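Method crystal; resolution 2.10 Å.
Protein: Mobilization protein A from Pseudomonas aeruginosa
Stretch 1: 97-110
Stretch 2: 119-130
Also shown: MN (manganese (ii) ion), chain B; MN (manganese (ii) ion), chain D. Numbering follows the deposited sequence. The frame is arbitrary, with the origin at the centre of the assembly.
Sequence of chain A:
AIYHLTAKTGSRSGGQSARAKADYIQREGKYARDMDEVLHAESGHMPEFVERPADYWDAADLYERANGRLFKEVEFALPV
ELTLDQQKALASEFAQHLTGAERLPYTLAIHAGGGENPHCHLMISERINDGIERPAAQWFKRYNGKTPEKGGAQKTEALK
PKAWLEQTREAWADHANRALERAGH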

# COMPACT_ATOMS: atom_id res chain seq x y z
N HIS A 97 -2.84 -2.37 -9.68
CA HIS A 97 -3.92 -3.32 -9.86
C HIS A 97 -4.88 -3.30 -8.69
O HIS A 97 -6.09 -3.40 -8.88
CB HIS A 97 -3.37 -4.73 -10.04
CG HIS A 97 -4.44 -5.75 -10.29
ND1 HIS A 97 -5.06 -5.89 -11.51
CD2 HIS A 97 -5.04 -6.63 -9.46
CE1 HIS A 97 -6.00 -6.81 -11.42
NE2 HIS A 97 -6.01 -7.27 -10.19
N LEU A 98 -4.36 -3.16 -7.47
CA LEU A 98 -5.20 -3.16 -6.29
C LEU A 98 -5.74 -1.79 -5.84
O LEU A 98 -6.74 -1.72 -5.14
CB LEU A 98 -4.43 -3.80 -5.12
CG LEU A 98 -3.96 -5.26 -5.27
CD1 LEU A 98 -3.19 -5.70 -4.02
CD2 LEU A 98 -5.17 -6.16 -5.48
N THR A 99 -5.09 -0.70 -6.26
CA THR A 99 -5.47 0.65 -5.83
C THR A 99 -5.78 1.65 -6.95
O THR A 99 -6.21 2.78 -6.69
CB THR A 99 -4.32 1.28 -5.06
OG1 THR A 99 -3.26 1.55 -5.98
CG2 THR A 99 -3.80 0.32 -3.98
N GLY A 100 -5.55 1.23 -8.19
CA GLY A 100 -5.74 2.10 -9.34
C GLY A 100 -7.14 2.52 -9.75
O GLY A 100 -7.33 3.65 -10.23
N ALA A 101 -8.10 1.64 -9.57
CA ALA A 101 -9.48 1.93 -9.94
C ALA A 101 -10.02 3.08 -9.09
O ALA A 101 -10.47 4.10 -9.62
CB ALA A 101 -10.33 0.69 -9.74
N GLU A 102 -9.96 2.91 -7.78
CA GLU A 102 -10.48 3.90 -6.83
C GLU A 102 -9.45 4.86 -6.26
O GLU A 102 -9.75 5.59 -5.31
CB GLU A 102 -11.17 3.17 -5.67
CG GLU A 102 -12.27 2.23 -6.12
CD GLU A 102 -13.05 1.65 -4.97
OE1 GLU A 102 -12.55 0.73 -4.29
OE2 GLU A 102 -14.17 2.14 -4.72
N ARG A 103 -8.25 4.87 -6.84
CA ARG A 103 -7.15 5.71 -6.38
C ARG A 103 -6.99 5.74 -4.87
O ARG A 103 -7.10 6.78 -4.23
CB ARG A 103 -7.30 7.13 -6.92
CG ARG A 103 -7.05 7.19 -8.39
CD ARG A 103 -6.96 8.60 -8.88
NE ARG A 103 -6.58 8.65 -10.28
CZ ARG A 103 -7.08 9.53 -11.14
NH1 ARG A 103 -7.97 10.42 -10.72
NH2 ARG A 103 -6.68 9.51 -12.41
N LEU A 104 -6.73 4.55 -4.33
CA LEU A 104 -6.53 4.38 -2.90
C LEU A 104 -5.08 4.75 -2.59
O LEU A 104 -4.15 4.22 -3.21
CB LEU A 104 -6.77 2.92 -2.51
CG LEU A 104 -8.11 2.31 -2.94
CD1 LEU A 104 -8.14 0.82 -2.61
CD2 LEU A 104 -9.25 3.02 -2.24
N PRO A 105 -4.86 5.69 -1.65
CA PRO A 105 -3.48 6.05 -1.35
C PRO A 105 -2.75 4.80 -0.88
O PRO A 105 -3.35 3.93 -0.24
CB PRO A 105 -3.62 7.08 -0.23
CG PRO A 105 -4.96 7.74 -0.56
CD PRO A 105 -5.81 6.54 -0.92
N TYR A 106 -1.47 4.69 -1.20
CA TYR A 106 -0.69 3.53 -0.79
C TYR A 106 0.77 3.88 -0.72
O TYR A 106 1.20 4.89 -1.27
CB TYR A 106 -0.87 2.38 -1.79
CG TYR A 106 -0.12 2.56 -3.09
CD1 TYR A 106 1.23 2.20 -3.20
CD2 TYR A 106 -0.73 3.14 -4.20
CE1 TYR A 106 1.94 2.42 -4.39
CE2 TYR A 106 -0.03 3.37 -5.38
CZ TYR A 106 1.30 3.01 -5.47
OH TYR A 106 1.98 3.27 -6.64
N THR A 107 1.52 3.02 -0.04
CA THR A 107 2.96 3.14 0.09
C THR A 107 3.46 1.70 0.02
O THR A 107 2.91 0.81 0.68
CB THR A 107 3.39 3.77 1.44
OG1 THR A 107 2.97 5.14 1.49
CG2 THR A 107 4.90 3.71 1.60
N LEU A 108 4.48 1.47 -0.79
CA LEU A 108 5.03 0.13 -0.91
C LEU A 108 6.54 0.20 -0.85
O LEU A 108 7.15 1.21 -1.18
CB LEU A 108 4.60 -0.52 -2.23
CG LEU A 108 5.21 -0.06 -3.55
CD1 LEU A 108 6.52 -0.79 -3.80
CD2 LEU A 108 4.24 -0.33 -4.69
N ALA A 109 7.15 -0.89 -0.42
CA ALA A 109 8.59 -0.94 -0.35
C ALA A 109 9.00 -2.35 -0.72
O ALA A 109 8.29 -3.32 -0.43
CB ALA A 109 9.03 -0.59 1.08
N ILE A 110 10.14 -2.47 -1.39
CA ILE A 110 10.68 -3.78 -1.78
C ILE A 110 11.86 -4.03 -0.84
O ILE A 110 12.69 -3.15 -0.65
CB ILE A 110 11.19 -3.78 -3.26
CG1 ILE A 110 10.00 -3.79 -4.23
CG2 ILE A 110 12.10 -4.99 -3.49
CD1 ILE A 110 10.39 -3.63 -5.70
MN MN B . 10.56 -7.11 5.00
MN MN D . -3.77 -5.36 -13.55
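Stretch 2 (119-130) HCHLMISERIND

The first half of stretch 2, H119 to I124, is part of a strand that begins earlier in the chain; it lies beside strand 106-110, antiparallel to it: the N-to-C directions differ by 169° and the axes approach to 4.7 Å. L108 faces L122 across the narrowest pair (CA to CA 4.2 Å), flanked by Y106 with I124 (CA to CA 4.5 Å) and I110 with C120 (CA to CA 4.4 Å). The alternate pairs, T107 with M123 and A109 with H121, stand wider and carry the hydrogen bonds: T107 N to M123 O 3.1 Å, M123 N to T107 O 2.9 Å, A109 N to H121 O 2.9 Å and H121 N to A109 O 2.8 Å. Just past the strand, S125 N continues the ladder to P105 O at 2.9 Å.

On the face bearing Y106, L108 and I110, L122 is the bump that crosses over: its CD2 drops between two neighbours, 3.6 Å from Y106 CD1 and 3.7 Å from L108 CB. C120 SG lies 4.1 Å from L108 CD1. I124 fills the hollow lined by L98, T99 and L104, its CD1 4.2 Å from L98 CB and its CG2 3.7 Å from T99 CG2 and 3.9 Å from L104 CD1. On the other face, M123 CG packs 4.0 Å from T107 CB, while H121 shares the chain B manganese ion with H119 (H121 NE2 to MN 2.4 Å, H119 NE2 to MN 2.3 Å).

Past S125 the chain still follows the loop of stretch 1. R127 O fits against P105 CD (3.1 Å) and L104 CD2 (3.4 Å), and I128 CG2 rests 3.4 Å from E102 O. N129 closes the contact: its N donates to R103 O at 3.2 Å, and its CB lies 3.1 Å from R103 O. Water 1 bridges R103 NH1 and N129 O, its O at 2.8 and 2.9 Å from them.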

# COMPACT_ATOMS: atom_id res chain seq x y z
N HIS A 119 11.11 -9.50 -1.18
CA HIS A 119 9.67 -9.40 -0.95
C HIS A 119 9.19 -7.95 -0.94
O HIS A 119 9.99 -7.01 -0.83
CB HIS A 119 9.29 -10.10 0.36
CG HIS A 119 10.06 -9.62 1.55
ND1 HIS A 119 11.37 -9.98 1.77
CD2 HIS A 119 9.71 -8.81 2.58
CE1 HIS A 119 11.80 -9.40 2.88
NE2 HIS A 119 10.81 -8.68 3.39
N CYS A 120 7.88 -7.77 -1.03
CA CYS A 120 7.29 -6.45 -1.07
C CYS A 120 6.24 -6.20 0.02
O CYS A 120 5.35 -7.02 0.23
CB CYS A 120 6.65 -6.21 -2.44
SG CYS A 120 5.85 -4.61 -2.62
N HIS A 121 6.36 -5.07 0.72
CA HIS A 121 5.39 -4.71 1.76
C HIS A 121 4.55 -3.60 1.13
O HIS A 121 5.09 -2.65 0.58
CB HIS A 121 6.08 -4.18 3.01
CG HIS A 121 6.81 -5.23 3.79
ND1 HIS A 121 6.22 -5.96 4.80
CD2 HIS A 121 8.09 -5.68 3.71
CE1 HIS A 121 7.10 -6.81 5.30
NE2 HIS A 121 8.24 -6.66 4.66
N LEU A 122 3.23 -3.73 1.20
CA LEU A 122 2.37 -2.72 0.60
C LEU A 122 1.21 -2.37 1.51
O LEU A 122 0.41 -3.23 1.87
CB LEU A 122 1.87 -3.22 -0.77
CG LEU A 122 0.93 -2.45 -1.70
CD1 LEU A 122 -0.46 -2.95 -1.48
CD2 LEU A 122 1.03 -0.95 -1.51
N MET A 123 1.14 -1.11 1.92
CA MET A 123 0.04 -0.69 2.78
C MET A 123 -0.92 0.16 1.96
O MET A 123 -0.51 1.08 1.26
CB MET A 123 0.55 0.04 4.03
CG MET A 123 1.71 0.98 3.83
SD MET A 123 2.61 1.37 5.40
CE MET A 123 1.40 2.41 6.28
N ILE A 124 -2.19 -0.21 2.05
CA ILE A 124 -3.26 0.45 1.31
C ILE A 124 -4.26 1.11 2.23
O ILE A 124 -4.80 0.47 3.14
CB ILE A 124 -4.03 -0.57 0.47
CG1 ILE A 124 -3.04 -1.43 -0.32
CG2 ILE A 124 -5.00 0.15 -0.45
CD1 ILE A 124 -3.72 -2.46 -1.19
N SER A 125 -4.51 2.39 1.98
CA SER A 125 -5.49 3.15 2.75
C SER A 125 -6.83 2.95 2.06
O SER A 125 -6.95 3.16 0.85
CB SER A 125 -5.12 4.64 2.74
OG SER A 125 -6.19 5.42 3.24
N GLU A 126 -7.83 2.54 2.82
CA GLU A 126 -9.15 2.30 2.26
C GLU A 126 -10.01 3.55 2.16
O GLU A 126 -11.16 3.57 2.60
CB GLU A 126 -9.87 1.22 3.07
CG GLU A 126 -9.30 -0.17 2.85
CD GLU A 126 -9.68 -1.12 3.96
OE1 GLU A 126 -10.21 -2.21 3.66
OE2 GLU A 126 -9.44 -0.77 5.14
N ARG A 127 -9.43 4.59 1.56
CA ARG A 127 -10.09 5.87 1.34
C ARG A 127 -9.98 6.16 -0.14
O ARG A 127 -8.91 6.07 -0.72
CB ARG A 127 -9.40 6.98 2.13
CG ARG A 127 -9.52 6.84 3.64
CD ARG A 127 -10.88 7.35 4.13
NE ARG A 127 -11.10 7.09 5.55
CZ ARG A 127 -12.06 7.66 6.26
NH1 ARG A 127 -12.88 8.53 5.69
NH2 ARG A 127 -12.22 7.35 7.54
N ILE A 128 -11.11 6.52 -0.75
CA ILE A 128 -11.16 6.80 -2.17
C ILE A 128 -10.75 8.23 -2.49
O ILE A 128 -11.39 9.19 -2.04
CB ILE A 128 -12.59 6.56 -2.69
CG1 ILE A 128 -12.99 5.12 -2.39
CG2 ILE A 128 -12.67 6.87 -4.18
CD1 ILE A 128 -14.46 4.81 -2.64
N ASN A 129 -9.67 8.39 -3.25
CA ASN A 129 -9.26 9.73 -3.60
C ASN A 129 -10.07 10.19 -4.81
O ASN A 129 -9.81 9.77 -5.94
CB ASN A 129 -7.77 9.79 -3.94
CG ASN A 129 -7.27 11.22 -4.07
OD1 ASN A 129 -8.06 12.14 -4.31
ND2 ASN A 129 -5.97 11.41 -3.93
N ASP A 130 -11.06 11.05 -4.55
CA ASP A 130 -11.92 11.57 -5.60
C ASP A 130 -11.39 12.86 -6.22
O ASP A 130 -12.08 13.50 -7.01
CB ASP A 130 -13.33 11.82 -5.05
CG ASP A 130 -13.32 12.59 -3.74
OD1 ASP A 130 -12.31 13.25 -3.44
OD2 ASP A 130 -14.32 12.53 -3.01
O HOH W 1 -8.87 11.34 -8.24
O HOH W 2 12.80 -7.74 5.50